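Local coordinates for putative aminooxidase (Propionibacterium acnes, PDB 2B9Y), which probably isomerises double bonds of polyunsaturated fatty acids with the help of bound FAD, on a fold of the flavin-containing amine oxidase family, at residues A60-P65 and G196-W201; I162-A167 and K183-V188. One frame throughout, in Å; residues are numbered along the deposited sequence.

Contact 1: residues A60-P65 and G196-W201. With FAD (flavin-adenine dinucleotide), chain F; BU1 (1,4-butanediol), chain G.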
loop_
_atom_site.group_PDB
_atom_site.type_symbol
_atom_site.label_atom_id
_atom_site.label_comp_id
_atom_site.label_asym_id
_atom_site.label_seq_id
_atom_site.Cartn_x
_atom_site.Cartn_y
_atom_site.Cartn_z
ATOM N N ALA A 60 -2.081 1.015 -7.564
ATOM C CA ALA A 60 -3.367 0.735 -6.942
ATOM C C ALA A 60 -4.520 0.653 -7.959
ATOM O O ALA A 60 -4.568 1.390 -8.955
ATOM C CB ALA A 60 -3.678 1.784 -5.861
ATOM N N ILE A 61 -5.438 -0.254 -7.661
ATOM C CA ILE A 61 -6.578 -0.575 -8.485
ATOM C C ILE A 61 -7.894 -0.384 -7.742
ATOM O O ILE A 61 -8.861 0.121 -8.328
ATOM C CB ILE A 61 -6.553 -2.081 -8.881
ATOM C CG1 ILE A 61 -5.271 -2.415 -9.658
ATOM C CG2 ILE A 61 -7.845 -2.452 -9.620
ATOM C CD1 ILE A 61 -4.880 -3.908 -9.646
ATOM N N MET A 62 -7.942 -0.805 -6.473
ATOM C CA MET A 62 -9.216 -1.061 -5.813
ATOM C C MET A 62 -9.348 -0.589 -4.375
ATOM O O MET A 62 -8.371 -0.366 -3.671
ATOM C CB MET A 62 -9.567 -2.558 -5.906
ATOM C CG MET A 62 -8.892 -3.447 -4.880
ATOM S SD MET A 62 -8.946 -5.208 -5.313
ATOM C CE MET A 62 -7.894 -5.270 -6.773
ATOM N N GLY A 63 -10.601 -0.427 -3.978
ATOM C CA GLY A 63 -10.986 -0.179 -2.602
ATOM C C GLY A 63 -12.122 -1.096 -2.190
ATOM O O GLY A 63 -12.552 -1.967 -2.967
ATOM N N VAL A 64 -12.570 -0.922 -0.948
ATOM C CA VAL A 64 -13.767 -1.573 -0.416
ATOM C C VAL A 64 -14.669 -0.499 0.191
ATOM O O VAL A 64 -14.202 0.608 0.497
ATOM C CB VAL A 64 -13.435 -2.652 0.660
ATOM C CG1 VAL A 64 -12.633 -3.850 0.033
ATOM C CG2 VAL A 64 -12.671 -2.056 1.829
ATOM N N PRO A 65 -15.976 -0.807 0.342
ATOM C CA PRO A 65 -16.968 0.145 0.884
ATOM C C PRO A 65 -16.695 0.735 2.263
ATOM O O PRO A 65 -17.238 1.788 2.583
ATOM C CB PRO A 65 -18.262 -0.678 0.911
ATOM C CG PRO A 65 -18.039 -1.724 -0.195
ATOM C CD PRO A 65 -16.613 -2.079 -0.083
ATOM N N GLY A 196 -16.159 -9.988 -3.612
ATOM C CA GLY A 196 -16.058 -9.144 -4.814
ATOM C C GLY A 196 -16.720 -7.767 -4.717
ATOM O O GLY A 196 -16.937 -7.109 -5.728
ATOM N N ASP A 197 -17.010 -7.317 -3.500
ATOM C CA ASP A 197 -17.624 -6.020 -3.289
ATOM C C ASP A 197 -16.471 -5.011 -3.192
ATOM O O ASP A 197 -16.038 -4.607 -2.105
ATOM C CB ASP A 197 -18.491 -6.083 -2.032
ATOM C CG ASP A 197 -19.302 -4.841 -1.801
ATOM O OD1 ASP A 197 -19.312 -3.906 -2.652
ATOM O OD2 ASP A 197 -19.953 -4.803 -0.733
ATOM N N LEU A 198 -15.962 -4.642 -4.368
ATOM C CA LEU A 198 -14.713 -3.909 -4.503
ATOM C C LEU A 198 -14.872 -2.715 -5.441
ATOM O O LEU A 198 -15.247 -2.873 -6.584
ATOM C CB LEU A 198 -13.638 -4.829 -5.064
ATOM C CG LEU A 198 -13.154 -5.927 -4.130
ATOM C CD1 LEU A 198 -12.577 -7.138 -4.914
ATOM C CD2 LEU A 198 -12.142 -5.364 -3.141
ATOM N N TRP A 199 -14.554 -1.534 -4.941
ATOM C CA TRP A 199 -14.463 -0.302 -5.705
ATOM C C TRP A 199 -13.355 -0.300 -6.755
ATOM O O TRP A 199 -12.232 -0.724 -6.480
ATOM C CB TRP A 199 -14.133 0.853 -4.743
ATOM C CG TRP A 199 -15.176 1.165 -3.760
ATOM C CD1 TRP A 199 -16.416 0.605 -3.675
ATOM C CD2 TRP A 199 -15.125 2.175 -2.760
ATOM N NE1 TRP A 199 -17.129 1.188 -2.673
ATOM C CE2 TRP A 199 -16.368 2.160 -2.091
ATOM C CE3 TRP A 199 -14.147 3.086 -2.347
ATOM C CZ2 TRP A 199 -16.668 3.030 -1.037
ATOM C CZ3 TRP A 199 -14.448 3.961 -1.288
ATOM C CH2 TRP A 199 -15.697 3.919 -0.651
ATOM N N THR A 200 -13.668 0.215 -7.946
ATOM C CA THR A 200 -12.657 0.515 -8.974
ATOM C C THR A 200 -13.058 1.820 -9.679
ATOM O O THR A 200 -14.202 2.247 -9.574
ATOM C CB THR A 200 -12.530 -0.604 -10.062
ATOM O OG1 THR A 200 -13.806 -0.798 -10.678
ATOM C CG2 THR A 200 -11.996 -1.930 -9.489
ATOM N N TRP A 201 -12.123 2.440 -10.391
ATOM C CA TRP A 201 -12.384 3.720 -11.062
ATOM C C TRP A 201 -12.068 3.657 -12.564
ATOM O O TRP A 201 -10.995 3.164 -12.951
ATOM C CB TRP A 201 -11.587 4.838 -10.377
ATOM C CG TRP A 201 -12.029 5.034 -8.973
ATOM C CD1 TRP A 201 -12.955 5.936 -8.516
ATOM C CD2 TRP A 201 -11.618 4.271 -7.835
ATOM N NE1 TRP A 201 -13.133 5.784 -7.165
ATOM C CE2 TRP A 201 -12.324 4.770 -6.718
ATOM C CE3 TRP A 201 -10.715 3.222 -7.646
ATOM C CZ2 TRP A 201 -12.133 4.263 -5.424
ATOM C CZ3 TRP A 201 -10.532 2.713 -6.352
ATOM C CH2 TRP A 201 -11.238 3.233 -5.268
HETATM P PA FAD F . 3.224 6.833 -2.275
HETATM O O1A FAD F . 1.980 6.533 -3.075
HETATM O O2A FAD F . 4.441 6.002 -2.595
HETATM O O5B FAD F . 3.571 8.383 -2.545
HETATM C C5B FAD F . 4.826 8.887 -2.155
HETATM C C4B FAD F . 5.062 10.210 -2.863
HETATM O O4B FAD F . 6.224 10.839 -2.366
HETATM C C3B FAD F . 5.252 10.042 -4.369
HETATM O O3B FAD F . 4.525 11.035 -5.060
HETATM C C2B FAD F . 6.739 10.212 -4.574
HETATM O O2B FAD F . 7.034 10.710 -5.856
HETATM C C1B FAD F . 7.045 11.206 -3.461
HETATM N N9A FAD F . 8.445 11.245 -3.026
HETATM C C8A FAD F . 9.276 10.190 -2.774
HETATM N N7A FAD F . 10.477 10.661 -2.380
HETATM C C5A FAD F . 10.436 12.011 -2.380
HETATM C C6A FAD F . 11.373 12.986 -2.073
HETATM N N6A FAD F . 12.630 12.681 -1.728
HETATM N N1A FAD F . 10.997 14.305 -2.174
HETATM C C2A FAD F . 9.728 14.660 -2.567
HETATM N N3A FAD F . 8.794 13.707 -2.876
HETATM C C4A FAD F . 9.148 12.393 -2.784
HETATM N N1 FAD F . -3.538 0.370 -2.218
HETATM C C2 FAD F . -4.864 0.107 -1.980
HETATM O O2 FAD F . -5.464 0.697 -1.087
HETATM N N3 FAD F . -5.518 -0.835 -2.745
HETATM C C4 FAD F . -4.854 -1.510 -3.756
HETATM O O4 FAD F . -5.489 -2.246 -4.548
HETATM C C4X FAD F . -3.513 -1.264 -3.999
HETATM N N5 FAD F . -2.823 -1.982 -4.952
HETATM C C5X FAD F . -1.563 -1.600 -5.284
HETATM C C6 FAD F . -0.962 -2.231 -6.352
HETATM C C7 FAD F . 0.272 -1.815 -6.782
HETATM C C7M FAD F . 0.875 -2.523 -7.947
HETATM C C8 FAD F . 0.901 -0.748 -6.137
HETATM C C8M FAD F . 2.228 -0.215 -6.615
HETATM C C9 FAD F . 0.292 -0.120 -5.051
HETATM C C9A FAD F . -0.952 -0.540 -4.605
HETATM N N10 FAD F . -1.577 0.005 -3.479
HETATM C C10 FAD F . -2.873 -0.301 -3.224
HETATM C "C1'" FAD F . -0.870 0.761 -2.391
HETATM C "C2'" FAD F . -1.181 2.272 -2.471
HETATM O "O2'" FAD F . -1.107 2.765 -3.802
HETATM C "C3'" FAD F . -0.176 3.044 -1.608
HETATM O "O3'" FAD F . -0.161 2.463 -0.329
HETATM C "C4'" FAD F . -0.493 4.534 -1.493
HETATM O "O4'" FAD F . -0.281 5.214 -2.707
HETATM C "C5'" FAD F . 0.424 5.117 -0.448
HETATM O "O5'" FAD F . 0.364 6.527 -0.470
HETATM P P FAD F . 1.654 7.307 0.102
HETATM O O1P FAD F . 1.433 8.801 -0.070
HETATM O O2P FAD F . 1.808 6.895 1.538
HETATM O O3P FAD F . 2.920 6.684 -0.695
HETATM C C1 BU1 G . -6.825 -8.392 -9.275
HETATM C C2 BU1 G . -5.509 -7.640 -9.525
HETATM C C3 BU1 G . -4.729 -7.561 -8.213
HETATM C C4 BU1 G . -3.336 -6.936 -8.348
HETATM O O5 BU1 G . -7.810 -8.339 -10.325
HETATM O O6 BU1 G . -2.969 -6.092 -7.220
HETATM O O HOH W 1 -9.279 1.242 -10.723
#
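The indole of Trp-199 lies flat beneath the peptide that joins Val-64 to Pro-65: Val-64 O stands 3.5 Å above the centre of the ring plane of Trp-199, and Pro-65 N sits over the same face nearer the rim. With CG anti to its own carbonyl carbon (chi1 -66°) and chi2 close to zero, the ring of Trp-199 lies along the backbone of 63-65. Trp-201 behaves differently, bringing an edge rather than a face, with CZ3 3.7 Å from Ile-61 O. Leu-198 sends CD2 alongside Val-64 CG1 at 3.6 Å, while Met-62 runs across it with SD 3.9 Å from the same Leu-198 CD2.

The backbones between them pair as a minimal two-stranded antiparallel sheet, 62-63 with 199-200, with Met-62 on one face and Trp-199 on the other; Gly-63 and Trp-199 form the hydrogen-bonded pair. Gly-63 N gives a good bond to Trp-199 O (160° at the hydrogen), whereas the return bond from Trp-199 N is bent and weak. A water bridges Ile-61 O and Trp-201 N where the strands part.

The sheet borders the flavin site. Met-62 meets the pyrimidine end of the isoalloxazine through its backbone, O accepting a weak bond from FAD N3 at 3.0 Å and N giving a long, weak one to FAD O4. Nearby, Ile-61 CD1 touches C4 of a bound 1,4-butanediol, 3.6 Å away.

Contact 2: residues I162-A167 and K183-V188. With BU1 (1,4-butanediol), chain I.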
loop_
_atom_site.group_PDB
_atom_site.type_symbol
_atom_site.label_atom_id
_atom_site.label_comp_id
_atom_site.label_asym_id
_atom_site.label_seq_id
_atom_site.Cartn_x
_atom_site.Cartn_y
_atom_site.Cartn_z
ATOM N N ILE A 162 -4.540 -15.022 2.033
ATOM C CA ILE A 162 -3.319 -14.914 1.215
ATOM C C ILE A 162 -3.564 -14.173 -0.108
ATOM O O ILE A 162 -2.760 -13.353 -0.494
ATOM C CB ILE A 162 -2.642 -16.303 0.972
ATOM C CG1 ILE A 162 -1.181 -16.121 0.489
ATOM C CG2 ILE A 162 -3.457 -17.136 0.029
ATOM C CD1 ILE A 162 -0.344 -17.394 0.413
ATOM N N ASN A 163 -4.692 -14.445 -0.767
ATOM C CA ASN A 163 -4.945 -13.959 -2.118
ATOM C C ASN A 163 -4.897 -12.436 -2.283
ATOM O O ASN A 163 -4.188 -11.955 -3.160
ATOM C CB ASN A 163 -6.271 -14.512 -2.661
ATOM C CG ASN A 163 -6.289 -16.042 -2.726
ATOM O OD1 ASN A 163 -5.318 -16.665 -3.134
ATOM N ND2 ASN A 163 -7.395 -16.636 -2.301
ATOM N N PRO A 164 -5.617 -11.675 -1.427
ATOM C CA PRO A 164 -5.495 -10.200 -1.458
ATOM C C PRO A 164 -4.289 -9.607 -0.664
ATOM O O PRO A 164 -4.204 -8.397 -0.494
ATOM C CB PRO A 164 -6.819 -9.743 -0.839
ATOM C CG PRO A 164 -7.144 -10.817 0.134
ATOM C CD PRO A 164 -6.594 -12.110 -0.407
ATOM N N PHE A 165 -3.372 -10.453 -0.213
ATOM C CA PHE A 165 -2.205 -10.012 0.523
ATOM C C PHE A 165 -0.885 -10.323 -0.181
ATOM O O PHE A 165 -0.191 -9.407 -0.658
ATOM C CB PHE A 165 -2.201 -10.593 1.943
ATOM C CG PHE A 165 -1.224 -9.913 2.833
ATOM C CD1 PHE A 165 -1.579 -8.747 3.488
ATOM C CD2 PHE A 165 0.076 -10.391 2.948
ATOM C CE1 PHE A 165 -0.660 -8.082 4.269
ATOM C CE2 PHE A 165 1.003 -9.748 3.735
ATOM C CZ PHE A 165 0.639 -8.592 4.395
ATOM N N THR A 166 -0.510 -11.598 -0.239
ATOM C CA THR A 166 0.769 -11.944 -0.867
ATOM C C THR A 166 0.763 -11.541 -2.350
ATOM O O THR A 166 1.713 -10.920 -2.835
ATOM C CB THR A 166 1.121 -13.443 -0.701
ATOM O OG1 THR A 166 1.204 -13.754 0.698
ATOM C CG2 THR A 166 2.452 -13.758 -1.371
ATOM N N ALA A 167 -0.324 -11.886 -3.054
ATOM C CA ALA A 167 -0.478 -11.569 -4.486
ATOM C C ALA A 167 -0.447 -10.043 -4.775
ATOM O O ALA A 167 0.005 -9.617 -5.848
ATOM C CB ALA A 167 -1.725 -12.178 -4.998
ATOM N N LYS A 183 -4.766 -5.184 9.944
ATOM C CA LYS A 183 -5.157 -3.790 9.812
ATOM C C LYS A 183 -5.651 -3.502 8.389
ATOM O O LYS A 183 -6.587 -2.717 8.201
ATOM C CB LYS A 183 -4.002 -2.858 10.214
ATOM C CG LYS A 183 -3.884 -2.743 11.732
ATOM C CD LYS A 183 -2.698 -1.904 12.202
ATOM C CE LYS A 183 -2.564 -1.953 13.763
ATOM N NZ LYS A 183 -3.783 -1.537 14.489
ATOM N N TYR A 184 -5.029 -4.135 7.397
ATOM C CA TYR A 184 -5.507 -4.045 6.024
ATOM C C TYR A 184 -6.676 -4.990 5.858
ATOM O O TYR A 184 -7.809 -4.545 5.706
ATOM C CB TYR A 184 -4.370 -4.352 5.052
ATOM C CG TYR A 184 -4.757 -4.817 3.665
ATOM C CD1 TYR A 184 -5.844 -4.280 2.971
ATOM C CD2 TYR A 184 -3.997 -5.794 3.037
ATOM C CE1 TYR A 184 -6.157 -4.745 1.677
ATOM C CE2 TYR A 184 -4.296 -6.247 1.781
ATOM C CZ TYR A 184 -5.358 -5.731 1.096
ATOM O OH TYR A 184 -5.603 -6.241 -0.164
ATOM N N LEU A 185 -6.418 -6.295 5.941
ATOM C CA LEU A 185 -7.486 -7.263 5.840
ATOM C C LEU A 185 -8.090 -7.558 7.216
ATOM O O LEU A 185 -7.954 -8.658 7.770
ATOM C CB LEU A 185 -7.014 -8.526 5.116
ATOM C CG LEU A 185 -6.649 -8.330 3.634
ATOM C CD1 LEU A 185 -5.658 -9.412 3.167
ATOM C CD2 LEU A 185 -7.916 -8.319 2.787
ATOM N N ASP A 186 -8.775 -6.558 7.763
ATOM C CA ASP A 186 -9.594 -6.781 8.936
ATOM C C ASP A 186 -10.833 -7.595 8.504
ATOM O O ASP A 186 -10.994 -7.916 7.334
ATOM C CB ASP A 186 -9.923 -5.483 9.683
ATOM C CG ASP A 186 -10.751 -4.499 8.875
ATOM O OD1 ASP A 186 -11.199 -4.796 7.758
ATOM O OD2 ASP A 186 -10.967 -3.392 9.401
ATOM N N PHE A 187 -11.667 -8.008 9.436
ATOM C CA PHE A 187 -12.685 -8.986 9.083
ATOM C C PHE A 187 -13.675 -8.468 8.032
ATOM O O PHE A 187 -13.960 -9.199 7.077
ATOM C CB PHE A 187 -13.426 -9.544 10.307
ATOM C CG PHE A 187 -14.021 -10.916 10.070
ATOM C CD1 PHE A 187 -13.235 -12.054 10.166
ATOM C CD2 PHE A 187 -15.341 -11.065 9.698
ATOM C CE1 PHE A 187 -13.752 -13.311 9.956
ATOM C CE2 PHE A 187 -15.884 -12.357 9.478
ATOM C CZ PHE A 187 -15.087 -13.464 9.611
ATOM N N VAL A 188 -14.180 -7.227 8.186
ATOM C CA VAL A 188 -15.094 -6.673 7.188
ATOM C C VAL A 188 -14.416 -6.522 5.839
ATOM O O VAL A 188 -15.034 -6.775 4.812
ATOM C CB VAL A 188 -15.757 -5.305 7.592
ATOM C CG1 VAL A 188 -16.676 -5.494 8.792
ATOM C CG2 VAL A 188 -14.726 -4.220 7.828
HETATM C C1 BU1 I . -20.684 -12.394 11.706
HETATM C C2 BU1 I . -19.184 -12.276 11.496
HETATM C C3 BU1 I . -18.415 -11.924 12.777
HETATM C C4 BU1 I . -17.717 -10.596 12.562
HETATM O O5 BU1 I . -21.273 -11.106 11.882
HETATM O O6 BU1 I . -16.418 -10.544 13.147
#
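Phe-165 and Leu-185, the closest backbone positions here, stay 8.0 Å apart from CA to CA, and no backbone-to-backbone bond joins the two helix-to-helix junctions, which meet through side chains and one carbonyl. In this all-helical part of the amine oxidase fold, 162-167 links helix 158-162 to helix 166-170. The other segment, 183-188, links helix 178-184 to helix 187-195. At the first junction Ile-162 O accepts from both Phe-165 N and Thr-166 N, keeping the turn compact. At the second, Leu-185 is the centre of an inverse gamma turn, and Asp-186 is the N-cap of the next helix, its OD1 also bonded to Thr-189.

The polar link is a single short hydrogen bond: Tyr-184 OH donates to Pro-164 O at 2.6 Å. The carbonyl oxygen lies in the plane of the phenol ring, at its edge, and the hydroxyl oxygen is tilted 19° from the carbonyl plane. With CG anti to the backbone nitrogen (chi1 157°), the phenol extends across to the other segment, and the bond pins its far end.

Leu-185 lies against the ring that makes this bond. Its CG sits over the centre of one face of the Tyr-184 ring, and both methyls reach Pro-164 CG, CD1 and CD2 each 3.7 Å from that atom. Outside the pair, Phe-405 and Tyr-170 also meet the Tyr-184 ring, whose side chain comes within about 6 Å of the FAD; Met-190 and Phe-193 of helix 187-195 pack on Pro-164.

Phe-165 and Tyr-184 meet rim to rim rather than stacking, Phe-165 CD1 lying 3.8 Å from Tyr-184 CD2, while Leu-185 CD1 approaches Phe-165 CB at 3.9 Å.

How the contacts relate
Both contacts are mainly buried, yet they illustrate two ways of joining segments, one across 131 residues and one across 16. Contact 1 is a strand pairing that bonds backbone to backbone and reaches an exposed proline at one end; contact 2 joins helix junctions through apolar side chains and one hydroxyl-to-carbonyl bond, and all four residues that touch are buried. Contact 2 is nested within the loop that contact 1 closes, and helix 187-195 leads into 196-201. Phe-193 of that helix touches both Leu-198 and Pro-164. The centres are about 13 Å apart and the nearest atoms about 6 Å. Contact 1 reaches the flavin with two weak backbone bonds, whereas contact 2 brings a tyrosine near it.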